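Local atomic coordinates of putative xanthine dehydrogenase YAGS fad-binding subunit (PDB entry 5G5G), a protein that probably serves as the molybdenum-cofactor-binding subunit of a periplasmic aldehyde oxidase, holding a pterin cytosine dinucleotide beside a dioxothiomolybdenum ion. Residues S472-I475 and L476-A480; G518-A521 and A522-L526; T621-S624 and Q625-A629. All coordinates share one frame; numbering follows the deposited sequence.

Contact 1: S472-I475 and L476-A480; sequences SYTI and LAQTA. With MCN (pterin cytosine dinucleotide), chain Y.
The carboxamide of Gln-478 meets the preceding turn through its oxygen: OE1 lies 3.4 Å from Thr-474 CG2, and the methyl CG2 of Ile-475 approaches the same oxygen at 3.6 Å. CG stands beside the backbone N (chi1 -66°) and the chain is extended at chi2, which carries the amide back along the helix toward Thr-474. Both ends of the group are tied down from outside, OE1 by Asn-618 ND2 and NE2 by Val-17 O, which should hold its rotation. The other flat group, the Tyr-473 ring, makes its contacts outside the two segments: it meets the ring of Tyr-237 with planes at about 25°, and its OH is bonded to Pro-236 O.

All this belongs to the first turns of helix 472-484, the connection of a beta-alpha-beta unit between the parallel strands 459-462 and 491-494. The helix start abuts the pterin cytosine dinucleotide, where Ile-475 CD1 rests 3.7 Å from ribose O3'. Thr-479 grips the carbonyl of Ile-475 twice, Thr-479 N at 3.0 Å and Thr-479 OG1 at 2.8 Å from Ile-475 O, from opposite faces of the carbonyl plane. The hydroxyl gets there because it lies beside its own backbone N (chi1 -57°). Leu-476 CG packs 3.2 Å from Ser-472 O, the carbonyl that also receives Leu-476 N.

Contact 2: G518-A521 and A522-L526; sequences GVYA and ACMKL
Met-524 lies alongside Tyr-520 one helical turn on, both side chains pointing the same way, with Met-524 CG over one face of the ring. The aromatic part of the contact is twofold. Met-524 CG makes a CH-pi contact, 4.0 Å from the centroid of the Tyr-520 ring and 30° off its normal; its nearest ring atom is Tyr-520 CE1 at 3.6 Å. Met-524 SD follows obliquely at 4.8 Å from the same centroid, a Met-aromatic contact. The ring is set by CG anti to the backbone N (chi1 179°), and bends at chi2 and chi3 keep the methionine chain beside it. Cutting the Tyr-520 side chain back to an alanine would probably leave Met-524 CG without the ring face beneath it and SD without its aromatic neighbour, and open a gap toward Ile-12 and Pro-684, which the ring also touches.

The apolar part is smaller: Val-519 CG1 sits 3.8 Å from Cys-523 SG. Backbone hydrogen bonds of the alpha-helical pattern run beneath these side chains. Cys-523 N reaches Val-519 O at 2.7 Å, while Ala-521 O takes Lys-525 N at 3.3 Å and, weakly, Met-524 N.

Within helix 511-534 this turn packs against a helix and two strands. Met-483 of helix 472-484 touches Tyr-520, Cys-523 and Met-524; Ala-449 and Val-451 of strand 447-453 pack against Val-519, Ala-522 and Cys-523, and strand 566-574 meets Lys-525 and Leu-526.

Contact 3: T621-S624 and Q625-A629; sequences TARS and QVIGA. With MCN (pterin cytosine dinucleotide), chain Y.
Helix 619-638 lines the pocket of the pterin cytosine dinucleotide in the molybdopterin-binding domain, and Thr-621 and Gln-625, one turn apart and joined by Gln-625 N to Thr-621 O at 3.0 Å, both face the cofactor. Thr-621 OG1 comes within 2.7 Å of ribose O2', placed there by a chi1 of 57° that sets it between backbone N and carbonyl carbon. Beside it, Ala-622 CB packs 3.7 Å from the cytosine O2, and Gln-625 CG lies 3.5 Å from the ribose ring oxygen O4D.

The other side of the helix carries Arg-623. Its extended chain crosses Ile-627, whose CG2 stands 4.0 Å above the guanidinium plane, over its centre. The group is held at both amino ends: NH2 is bonded to Gln-670 O and NH1 to a polar side chain of another protein chain; Ser-624 OG is hydrogen-bonded to an acidic side chain of another protein chain as well. This surface therefore takes part in the subunit interface. Along the backbone, Ile-627 N is hydrogen-bonded to Arg-623 O at 2.9 Å, with an N-H...O angle of 174°.

Overall arrangement
Contacts 1 and 2 sit on two helices packed against each other, their centres about 13 Å apart: Leu-476 CD2 meets Val-519 CG2 at 3.5 Å and Thr-479 CG2 meets Val-519 CG1 at 3.8 Å. Contact 3 lies about 17 Å from contact 1 between centres, with nearest atoms about 5 Å apart, and both touch the pterin cytosine dinucleotide on its ribose. Asn-618 bridges the two, reaching the Thr-621 backbone from its place beside Gln-478. Contact 2 is more remote, about 27 Å from contact 3 between centres. The Ser-472 side chain is about 12 Å from the molybdenum ion, and that of Gln-625 about 9 Å from an iron-sulfur cluster.

Contact 1: S472-I475 and L476-A480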
ATOM      1  N   SER C 472       7.735   7.341  17.528  1.00 11.05           N
ATOM      2  CA  SER C 472       7.747   7.177  18.951  1.00 10.89           C
ATOM      3  C   SER C 472       9.171   7.098  19.545  1.00 11.55           C
ATOM      4  O   SER C 472       9.410   7.701  20.599  1.00 11.73           O
ATOM      5  CB  SER C 472       6.973   5.937  19.339  1.00 11.04           C
ATOM      6  OG  SER C 472       5.671   5.904  18.797  1.00 10.84           O
ATOM      7  N   TYR C 473      10.078   6.327  18.934  1.00 10.71           N
ATOM      8  CA  TYR C 473      11.471   6.260  19.457  1.00 11.20           C
ATOM      9  C   TYR C 473      11.982   7.680  19.712  1.00 11.36           C
ATOM     10  O   TYR C 473      12.540   7.974  20.774  1.00 11.68           O
ATOM     11  CB  TYR C 473      12.466   5.580  18.527  1.00 11.02           C
ATOM     12  CG  TYR C 473      12.414   4.055  18.562  1.00 11.35           C
ATOM     13  CD1 TYR C 473      13.031   3.336  19.619  1.00 11.91           C
ATOM     14  CD2 TYR C 473      11.845   3.313  17.497  1.00 11.37           C
ATOM     15  CE1 TYR C 473      13.033   1.952  19.636  1.00 12.07           C
ATOM     16  CE2 TYR C 473      11.830   1.931  17.542  1.00 11.72           C
ATOM     17  CZ  TYR C 473      12.440   1.252  18.603  1.00 12.10           C
ATOM     18  OH  TYR C 473      12.419  -0.161  18.668  1.00 12.56           O
ATOM     19  N   THR C 474      11.856   8.528  18.685  1.00 11.23           N
ATOM     20  CA  THR C 474      12.414   9.855  18.714  1.00 11.56           C
ATOM     21  C   THR C 474      11.737  10.806  19.705  1.00 11.29           C
ATOM     22  O   THR C 474      12.395  11.436  20.510  1.00 11.27           O
ATOM     23  CB  THR C 474      12.420  10.416  17.301  1.00 11.53           C
ATOM     24  OG1 THR C 474      13.035   9.435  16.481  1.00 11.98           O
ATOM     25  CG2 THR C 474      13.160  11.689  17.232  1.00 11.86           C
ATOM     26  N   ILE C 475      10.431  10.881  19.679  1.00 10.87           N
ATOM     27  CA  ILE C 475       9.732  11.744  20.612  1.00 11.31           C
ATOM     28  C   ILE C 475       9.837  11.331  22.082  1.00 11.55           C
ATOM     29  O   ILE C 475       9.872  12.194  22.962  1.00 11.50           O
ATOM     30  CB  ILE C 475       8.266  12.007  20.213  1.00 11.19           C
ATOM     31  CG1 ILE C 475       7.434  10.704  20.144  1.00 11.23           C
ATOM     32  CG2 ILE C 475       8.290  12.807  18.909  1.00 11.56           C
ATOM     33  CD1 ILE C 475       5.912  10.926  20.200  1.00 10.94           C
ATOM     34  N   LEU C 476       9.959  10.027  22.342  1.00 11.47           N
ATOM     35  CA  LEU C 476      10.221   9.580  23.704  1.00 12.19           C
ATOM     36  C   LEU C 476      11.642   9.972  24.127  1.00 12.58           C
ATOM     37  O   LEU C 476      11.832  10.429  25.265  1.00 13.07           O
ATOM     38  CB  LEU C 476      10.015   8.067  23.841  1.00 12.49           C
ATOM     39  CG  LEU C 476       8.532   7.663  23.660  1.00 12.64           C
ATOM     40  CD1 LEU C 476       8.364   6.179  23.365  1.00 13.06           C
ATOM     41  CD2 LEU C 476       7.710   7.971  24.895  1.00 13.34           C
ATOM     42  N   ALA C 477      12.624   9.865  23.212  1.00 11.82           N
ATOM     43  CA  ALA C 477      13.986  10.358  23.509  1.00 12.22           C
ATOM     44  C   ALA C 477      13.996  11.874  23.780  1.00 12.26           C
ATOM     45  O   ALA C 477      14.594  12.363  24.749  1.00 12.42           O
ATOM     46  CB  ALA C 477      14.941   9.996  22.381  1.00 12.02           C
ATOM     47  N   GLN C 478      13.257  12.611  22.969  1.00 11.94           N
ATOM     48  CA  GLN C 478      13.190  14.064  23.145  1.00 12.39           C
ATOM     49  C   GLN C 478      12.608  14.459  24.504  1.00 12.81           C
ATOM     50  O   GLN C 478      13.099  15.434  25.164  1.00 12.81           O
ATOM     51  CB  GLN C 478      12.415  14.712  22.034  1.00 12.50           C
ATOM     52  CG  GLN C 478      13.081  14.618  20.650  1.00 12.86           C
ATOM     53  CD  GLN C 478      12.136  15.071  19.525  1.00 12.66           C
ATOM     54  OE1 GLN C 478      11.560  14.269  18.782  1.00 12.94           O
ATOM     55  NE2 GLN C 478      11.959  16.386  19.406  1.00 12.87           N
ATOM     56  N   THR C 479      11.574  13.725  24.914  1.00 12.29           N
ATOM     57  CA  THR C 479      10.903  13.955  26.201  1.00 12.74           C
ATOM     58  C   THR C 479      11.819  13.731  27.381  1.00 13.43           C
ATOM     59  O   THR C 479      12.009  14.607  28.249  1.00 13.92           O
ATOM     60  CB  THR C 479       9.622  13.110  26.330  1.00 12.63           C
ATOM     61  OG1 THR C 479       8.732  13.405  25.232  1.00 12.61           O
ATOM     62  CG2 THR C 479       8.929  13.385  27.665  1.00 12.97           C
ATOM     63  N   ALA C 480      12.496  12.588  27.389  1.00 13.16           N
ATOM     64  CA  ALA C 480      13.442  12.327  28.441  1.00 13.84           C
ATOM     65  C   ALA C 480      14.622  13.317  28.470  1.00 14.37           C
ATOM     66  O   ALA C 480      15.031  13.794  29.531  1.00 14.63           O
ATOM     67  CB  ALA C 480      13.929  10.903  28.371  1.00 13.71           C
TER
HETATM   68  N1  MCN Y 921       3.398  13.716  16.711  1.00 10.61           N
HETATM   69  C2  MCN Y 921       4.221  14.869  17.093  1.00 10.31           C
HETATM   70  N3  MCN Y 921       3.296  15.685  17.994  1.00 10.44           N
HETATM   71  C4  MCN Y 921       2.017  15.580  18.315  1.00 10.65           C
HETATM   72  C5  MCN Y 921       1.436  14.257  17.898  1.00 10.58           C
HETATM   73  C6  MCN Y 921       2.101  13.475  17.100  1.00 10.31           C
HETATM   74  O2  MCN Y 921       5.283  15.117  16.845  1.00 10.67           O
HETATM   75  N4  MCN Y 921       1.282  16.390  18.989  1.00 10.72           N
HETATM   76  C1' MCN Y 921       4.053  12.918  15.686  1.00 10.98           C
HETATM   77  C2D MCN Y 921       5.191  12.013  16.290  1.00 11.03           C
HETATM   78  O2' MCN Y 921       6.165  11.735  15.287  1.00 11.43           O
HETATM   79  C3' MCN Y 921       4.393  10.853  16.608  1.00 11.03           C
HETATM   80  C4D MCN Y 921       3.317  10.558  15.468  1.00 10.70           C
HETATM   81  O4D MCN Y 921       3.110  12.008  15.106  1.00 10.68           O
HETATM   82  O3' MCN Y 921       5.077   9.566  16.821  1.00 10.71           O
HETATM   83  C5' MCN Y 921       2.036  10.004  15.690  1.00 10.12           C
HETATM   84  O5' MCN Y 921       1.537  10.231  16.987  1.00  9.80           O
HETATM   85  PA  MCN Y 921       0.020  10.036  17.239  1.00  9.99           P
HETATM   86  O1A MCN Y 921      -0.173  10.017  18.754  1.00 10.68           O
HETATM   87  O2A MCN Y 921      -0.770  10.957  16.376  1.00 11.05           O
HETATM   88  O3A MCN Y 921      -0.286   8.481  16.665  1.00 10.74           O
HETATM   89  PB  MCN Y 921      -0.020   7.169  17.506  1.00 10.73           P
HETATM   90  O1B MCN Y 921      -1.197   6.837  18.317  1.00 10.42           O
HETATM   91  O2B MCN Y 921       1.322   7.252  18.156  1.00 11.19           O
HETATM   92  O3B MCN Y 921       0.177   6.180  16.299  1.00 10.06           O
HETATM   93  C10 MCN Y 921      -1.020   5.552  15.670  1.00  9.75           C
HETATM   94  C9' MCN Y 921      -1.425   6.184  14.386  1.00  9.77           C
HETATM   95  C8' MCN Y 921      -2.815   5.470  13.937  1.00  9.95           C
HETATM   96  S8' MCN Y 921      -4.034   5.193  15.052  1.00  9.98           S
HETATM   97  C7' MCN Y 921      -2.815   4.991  12.792  1.00  9.79           C
HETATM   98  S7' MCN Y 921      -4.171   3.995  12.189  1.00  9.88           S
HETATM   99  C6' MCN Y 921      -1.787   5.399  11.692  1.00  9.78           C
HETATM  100  C7  MCN Y 921      -0.938   6.597  12.334  1.00  9.15           C
HETATM  101  O9' MCN Y 921      -0.393   6.263  13.546  1.00  9.76           O
HETATM  102  N5' MCN Y 921      -0.857   4.155  11.615  1.00  9.12           N
HETATM  103  C4A MCN Y 921       0.477   4.308  10.951  1.00  9.51           C
HETATM  104  N8' MCN Y 921       0.207   6.838  11.430  1.00  9.39           N
HETATM  105  C4B MCN Y 921       0.947   5.803  10.978  1.00  9.53           C
HETATM  106  N1' MCN Y 921       2.112   6.084  10.263  1.00  9.54           N
HETATM  107  C2' MCN Y 921       3.064   5.104   9.962  1.00 10.12           C
HETATM  108  N2' MCN Y 921       4.098   5.341   9.310  1.00  9.93           N
HETATM  109  N3' MCN Y 921       2.578   3.825   9.960  1.00  9.78           N
HETATM  110  C4' MCN Y 921       1.464   3.282  10.579  1.00 10.23           C
HETATM  111  O4' MCN Y 921       0.991   2.135  10.689  1.00  9.07           O

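Contact 2: G518-A521 and A522-L526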
ATOM      1  N   GLY C 518       3.684   9.410  29.972  1.00 13.18           N
ATOM      2  CA  GLY C 518       4.159   8.449  30.977  1.00 13.63           C
ATOM      3  C   GLY C 518       5.654   8.627  31.214  1.00 13.84           C
ATOM      4  O   GLY C 518       6.129   8.476  32.321  1.00 14.43           O
ATOM      5  N   VAL C 519       6.403   8.959  30.164  1.00 13.61           N
ATOM      6  CA  VAL C 519       7.828   9.278  30.343  1.00 14.37           C
ATOM      7  C   VAL C 519       7.977  10.538  31.198  1.00 14.61           C
ATOM      8  O   VAL C 519       8.781  10.564  32.156  1.00 15.19           O
ATOM      9  CB  VAL C 519       8.576   9.389  28.958  1.00 13.72           C
ATOM     10  CG1 VAL C 519       9.982   9.986  29.130  1.00 14.38           C
ATOM     11  CG2 VAL C 519       8.611   8.054  28.284  1.00 13.81           C
ATOM     12  N   TYR C 520       7.128  11.532  30.962  1.00 14.67           N
ATOM     13  CA  TYR C 520       7.059  12.709  31.826  1.00 15.25           C
ATOM     14  C   TYR C 520       6.906  12.313  33.301  1.00 15.86           C
ATOM     15  O   TYR C 520       7.647  12.788  34.182  1.00 15.83           O
ATOM     16  CB  TYR C 520       5.914  13.641  31.387  1.00 15.30           C
ATOM     17  CG  TYR C 520       5.747  14.865  32.242  1.00 16.30           C
ATOM     18  CD1 TYR C 520       5.040  14.823  33.454  1.00 16.98           C
ATOM     19  CD2 TYR C 520       6.365  16.068  31.883  1.00 16.72           C
ATOM     20  CE1 TYR C 520       4.914  15.937  34.257  1.00 18.01           C
ATOM     21  CE2 TYR C 520       6.232  17.196  32.674  1.00 17.61           C
ATOM     22  CZ  TYR C 520       5.513  17.125  33.867  1.00 18.38           C
ATOM     23  OH  TYR C 520       5.402  18.251  34.654  1.00 20.19           O
ATOM     24  N   ALA C 521       5.961  11.417  33.565  1.00 15.65           N
ATOM     25  CA  ALA C 521       5.678  10.996  34.932  1.00 16.01           C
ATOM     26  C   ALA C 521       6.883  10.311  35.534  1.00 16.43           C
ATOM     27  O   ALA C 521       7.270  10.631  36.660  1.00 16.82           O
ATOM     28  CB  ALA C 521       4.469  10.097  34.944  1.00 16.15           C
ATOM     29  N   ALA C 522       7.506   9.412  34.768  1.00 15.94           N
ATOM     30  CA  ALA C 522       8.704   8.691  35.242  1.00 16.88           C
ATOM     31  C   ALA C 522       9.881   9.673  35.480  1.00 17.49           C
ATOM     32  O   ALA C 522      10.559   9.603  36.503  1.00 18.02           O
ATOM     33  CB  ALA C 522       9.090   7.558  34.319  1.00 16.71           C
ATOM     34  N   CYS C 523      10.047  10.628  34.569  1.00 17.65           N
ATOM     35  CA  CYS C 523      11.111  11.589  34.698  1.00 18.54           C
ATOM     36  C   CYS C 523      10.902  12.525  35.889  1.00 19.25           C
ATOM     37  O   CYS C 523      11.886  12.948  36.478  1.00 19.48           O
ATOM     38  CB  CYS C 523      11.334  12.384  33.412  1.00 18.38           C
ATOM     39  SG  CYS C 523      12.012  11.423  32.068  1.00 18.42           S
ATOM     40  N   MET C 524       9.665  12.863  36.242  1.00 19.72           N
ATOM     41  CA  MET C 524       9.431  13.735  37.384  1.00 21.02           C
ATOM     42  C   MET C 524       9.858  13.011  38.666  1.00 21.59           C
ATOM     43  O   MET C 524      10.517  13.615  39.540  1.00 21.22           O
ATOM     44  CB  MET C 524       7.979  14.165  37.515  1.00 22.01           C
ATOM     45  CG  MET C 524       7.584  15.231  36.518  1.00 23.01           C
ATOM     46  SD  MET C 524       8.516  16.790  36.766  1.00 26.48           S
ATOM     47  CE  MET C 524       7.916  17.372  38.322  1.00 27.63           C
ATOM     48  N   LYS C 525       9.580  11.701  38.733  1.00 20.86           N
ATOM     49  CA  LYS C 525      10.078  10.907  39.854  1.00 22.10           C
ATOM     50  C   LYS C 525      11.618  10.791  39.834  1.00 21.69           C
ATOM     51  O   LYS C 525      12.290  10.929  40.883  1.00 21.89           O
ATOM     52  CB  LYS C 525       9.419   9.530  39.860  1.00 23.06           C
ATOM     53  CG  LYS C 525       9.856   8.586  40.967  1.00 24.67           C
ATOM     54  CD  LYS C 525       9.436   9.064  42.336  1.00 27.16           C
ATOM     55  CE  LYS C 525       9.892   8.038  43.347  1.00 30.31           C
ATOM     56  NZ  LYS C 525       9.243   8.296  44.667  1.00 33.48           N
ATOM     57  N   LEU C 526      12.183  10.594  38.659  1.00 20.45           N
ATOM     58  CA  LEU C 526      13.641  10.473  38.542  1.00 20.67           C
ATOM     59  C   LEU C 526      14.333  11.776  38.939  1.00 21.00           C
ATOM     60  O   LEU C 526      15.368  11.746  39.610  1.00 21.64           O
ATOM     61  CB  LEU C 526      14.045  10.029  37.142  1.00 19.96           C
ATOM     62  CG  LEU C 526      15.522   9.784  36.845  1.00 20.24           C
ATOM     63  CD1 LEU C 526      16.116   8.784  37.814  1.00 21.30           C
ATOM     64  CD2 LEU C 526      15.652   9.299  35.418  1.00 19.81           C
TER

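Contact 3: T621-S624 and Q625-A629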
ATOM      1  N   THR C 621       8.807  14.698  12.042  1.00 11.57           N
ATOM      2  CA  THR C 621       8.091  13.437  12.003  1.00 11.43           C
ATOM      3  C   THR C 621       6.588  13.666  11.974  1.00 10.87           C
ATOM      4  O   THR C 621       5.869  12.882  11.342  1.00 10.51           O
ATOM      5  CB  THR C 621       8.491  12.515  13.145  1.00 11.56           C
ATOM      6  OG1 THR C 621       8.289  13.162  14.419  1.00 11.14           O
ATOM      7  CG2 THR C 621       9.989  12.159  13.064  1.00 11.89           C
ATOM      8  N   ALA C 622       6.122  14.766  12.579  1.00 11.12           N
ATOM      9  CA  ALA C 622       4.686  15.128  12.499  1.00 11.35           C
ATOM     10  C   ALA C 622       4.331  15.484  11.045  1.00 11.27           C
ATOM     11  O   ALA C 622       3.275  15.074  10.527  1.00 11.38           O
ATOM     12  CB  ALA C 622       4.326  16.260  13.438  1.00 11.66           C
ATOM     13  N   ARG C 623       5.170  16.269  10.395  1.00 11.77           N
ATOM     14  CA  ARG C 623       4.918  16.562   8.991  1.00 12.00           C
ATOM     15  C   ARG C 623       4.864  15.261   8.169  1.00 11.88           C
ATOM     16  O   ARG C 623       3.985  15.100   7.333  1.00 10.96           O
ATOM     17  CB  ARG C 623       5.914  17.528   8.425  1.00 12.87           C
ATOM     18  CG  ARG C 623       5.701  17.740   6.932  1.00 14.06           C
ATOM     19  CD  ARG C 623       6.555  18.838   6.398  1.00 15.75           C
ATOM     20  NE  ARG C 623       6.359  18.950   4.941  1.00 17.14           N
ATOM     21  CZ  ARG C 623       6.956  18.148   4.066  1.00 17.50           C
ATOM     22  NH1 ARG C 623       7.780  17.211   4.479  1.00 16.43           N
ATOM     23  NH2 ARG C 623       6.739  18.300   2.770  1.00 19.16           N
ATOM     24  N   SER C 624       5.778  14.334   8.453  1.00 11.03           N
ATOM     25  CA  SER C 624       5.723  13.054   7.736  1.00 10.86           C
ATOM     26  C   SER C 624       4.406  12.333   7.901  1.00 10.15           C
ATOM     27  O   SER C 624       3.886  11.736   6.948  1.00  9.32           O
ATOM     28  CB  SER C 624       6.914  12.193   8.144  1.00 11.38           C
ATOM     29  OG  SER C 624       8.113  12.699   7.501  1.00 11.91           O
ATOM     30  N   GLN C 625       3.886  12.382   9.099  1.00  9.78           N
ATOM     31  CA  GLN C 625       2.619  11.764   9.332  1.00 10.23           C
ATOM     32  C   GLN C 625       1.499  12.340   8.453  1.00 10.30           C
ATOM     33  O   GLN C 625       0.668  11.651   7.980  1.00  9.93           O
ATOM     34  CB  GLN C 625       2.185  11.974  10.774  1.00 10.51           C
ATOM     35  CG  GLN C 625       2.894  11.082  11.763  1.00 10.96           C
ATOM     36  CD  GLN C 625       2.566   9.631  11.513  1.00 11.09           C
ATOM     37  OE1 GLN C 625       3.355   8.908  10.950  1.00 11.55           O
ATOM     38  NE2 GLN C 625       1.406   9.259  11.872  1.00 11.12           N
ATOM     39  N   VAL C 626       1.517  13.652   8.314  1.00 10.80           N
ATOM     40  CA  VAL C 626       0.482  14.342   7.594  1.00 10.66           C
ATOM     41  C   VAL C 626       0.628  14.168   6.078  1.00 10.74           C
ATOM     42  O   VAL C 626      -0.368  13.938   5.387  1.00 11.75           O
ATOM     43  CB  VAL C 626       0.400  15.814   8.015  1.00 10.85           C
ATOM     44  CG1 VAL C 626      -0.685  16.510   7.246  1.00 11.19           C
ATOM     45  CG2 VAL C 626       0.059  15.856   9.491  1.00 11.11           C
ATOM     46  N   ILE C 627       1.829  14.260   5.553  1.00 10.65           N
ATOM     47  CA  ILE C 627       1.995  13.982   4.122  1.00 11.24           C
ATOM     48  C   ILE C 627       1.662  12.526   3.812  1.00 10.77           C
ATOM     49  O   ILE C 627       1.121  12.225   2.767  1.00 10.47           O
ATOM     50  CB  ILE C 627       3.366  14.386   3.509  1.00 11.52           C
ATOM     51  CG1 ILE C 627       4.512  13.529   4.077  1.00 12.00           C
ATOM     52  CG2 ILE C 627       3.679  15.875   3.729  1.00 12.39           C
ATOM     53  CD1 ILE C 627       5.839  13.804   3.403  1.00 13.21           C
ATOM     54  N   GLY C 628       1.945  11.652   4.759  1.00 10.00           N
ATOM     55  CA  GLY C 628       1.644  10.243   4.613  1.00 10.14           C
ATOM     56  C   GLY C 628       0.139  10.044   4.575  1.00 10.54           C
ATOM     57  O   GLY C 628      -0.425   9.238   3.775  1.00 10.27           O
ATOM     58  N   ALA C 629      -0.548  10.750   5.477  1.00 10.42           N
ATOM     59  CA  ALA C 629      -1.986  10.688   5.508  1.00 10.52           C
ATOM     60  C   ALA C 629      -2.632  11.340   4.281  1.00 10.94           C
ATOM     61  O   ALA C 629      -3.679  10.842   3.801  1.00 10.35           O
ATOM     62  CB  ALA C 629      -2.490  11.313   6.784  1.00 10.71           C
TER
HETATM   63  N1  MCN Y 921       3.398  13.716  16.711  1.00 10.61           N
HETATM   64  C2  MCN Y 921       4.221  14.869  17.093  1.00 10.31           C
HETATM   65  N3  MCN Y 921       3.296  15.685  17.994  1.00 10.44           N
HETATM   66  C4  MCN Y 921       2.017  15.580  18.315  1.00 10.65           C
HETATM   67  C5  MCN Y 921       1.436  14.257  17.898  1.00 10.58           C
HETATM   68  C6  MCN Y 921       2.101  13.475  17.100  1.00 10.31           C
HETATM   69  O2  MCN Y 921       5.283  15.117  16.845  1.00 10.67           O
HETATM   70  N4  MCN Y 921       1.282  16.390  18.989  1.00 10.72           N
HETATM   71  C1' MCN Y 921       4.053  12.918  15.686  1.00 10.98           C
HETATM   72  C2D MCN Y 921       5.191  12.013  16.290  1.00 11.03           C
HETATM   73  O2' MCN Y 921       6.165  11.735  15.287  1.00 11.43           O
HETATM   74  C3' MCN Y 921       4.393  10.853  16.608  1.00 11.03           C
HETATM   75  C4D MCN Y 921       3.317  10.558  15.468  1.00 10.70           C
HETATM   76  O4D MCN Y 921       3.110  12.008  15.106  1.00 10.68           O
HETATM   77  O3' MCN Y 921       5.077   9.566  16.821  1.00 10.71           O
HETATM   78  C5' MCN Y 921       2.036  10.004  15.690  1.00 10.12           C
HETATM   79  O5' MCN Y 921       1.537  10.231  16.987  1.00  9.80           O
HETATM   80  PA  MCN Y 921       0.020  10.036  17.239  1.00  9.99           P
HETATM   81  O1A MCN Y 921      -0.173  10.017  18.754  1.00 10.68           O
HETATM   82  O2A MCN Y 921      -0.770  10.957  16.376  1.00 11.05           O
HETATM   83  O3A MCN Y 921      -0.286   8.481  16.665  1.00 10.74           O
HETATM   84  PB  MCN Y 921      -0.020   7.169  17.506  1.00 10.73           P
HETATM   85  O1B MCN Y 921      -1.197   6.837  18.317  1.00 10.42           O
HETATM   86  O2B MCN Y 921       1.322   7.252  18.156  1.00 11.19           O
HETATM   87  O3B MCN Y 921       0.177   6.180  16.299  1.00 10.06           O
HETATM   88  C10 MCN Y 921      -1.020   5.552  15.670  1.00  9.75           C
HETATM   89  C9' MCN Y 921      -1.425   6.184  14.386  1.00  9.77           C
HETATM   90  C8' MCN Y 921      -2.815   5.470  13.937  1.00  9.95           C
HETATM   91  S8' MCN Y 921      -4.034   5.193  15.052  1.00  9.98           S
HETATM   92  C7' MCN Y 921      -2.815   4.991  12.792  1.00  9.79           C
HETATM   93  S7' MCN Y 921      -4.171   3.995  12.189  1.00  9.88           S
HETATM   94  C6' MCN Y 921      -1.787   5.399  11.692  1.00  9.78           C
HETATM   95  C7  MCN Y 921      -0.938   6.597  12.334  1.00  9.15           C
HETATM   96  O9' MCN Y 921      -0.393   6.263  13.546  1.00  9.76           O
HETATM   97  N5' MCN Y 921      -0.857   4.155  11.615  1.00  9.12           N
HETATM   98  C4A MCN Y 921       0.477   4.308  10.951  1.00  9.51           C
HETATM   99  N8' MCN Y 921       0.207   6.838  11.430  1.00  9.39           N
HETATM  100  C4B MCN Y 921       0.947   5.803  10.978  1.00  9.53           C
HETATM  101  N1' MCN Y 921       2.112   6.084  10.263  1.00  9.54           N
HETATM  102  C2' MCN Y 921       3.064   5.104   9.962  1.00 10.12           C
HETATM  103  N2' MCN Y 921       4.098   5.341   9.310  1.00  9.93           N
HETATM  104  N3' MCN Y 921       2.578   3.825   9.960  1.00  9.78           N
HETATM  105  C4' MCN Y 921       1.464   3.282  10.579  1.00 10.23           C
HETATM  106  O4' MCN Y 921       0.991   2.135  10.689  1.00  9.07           O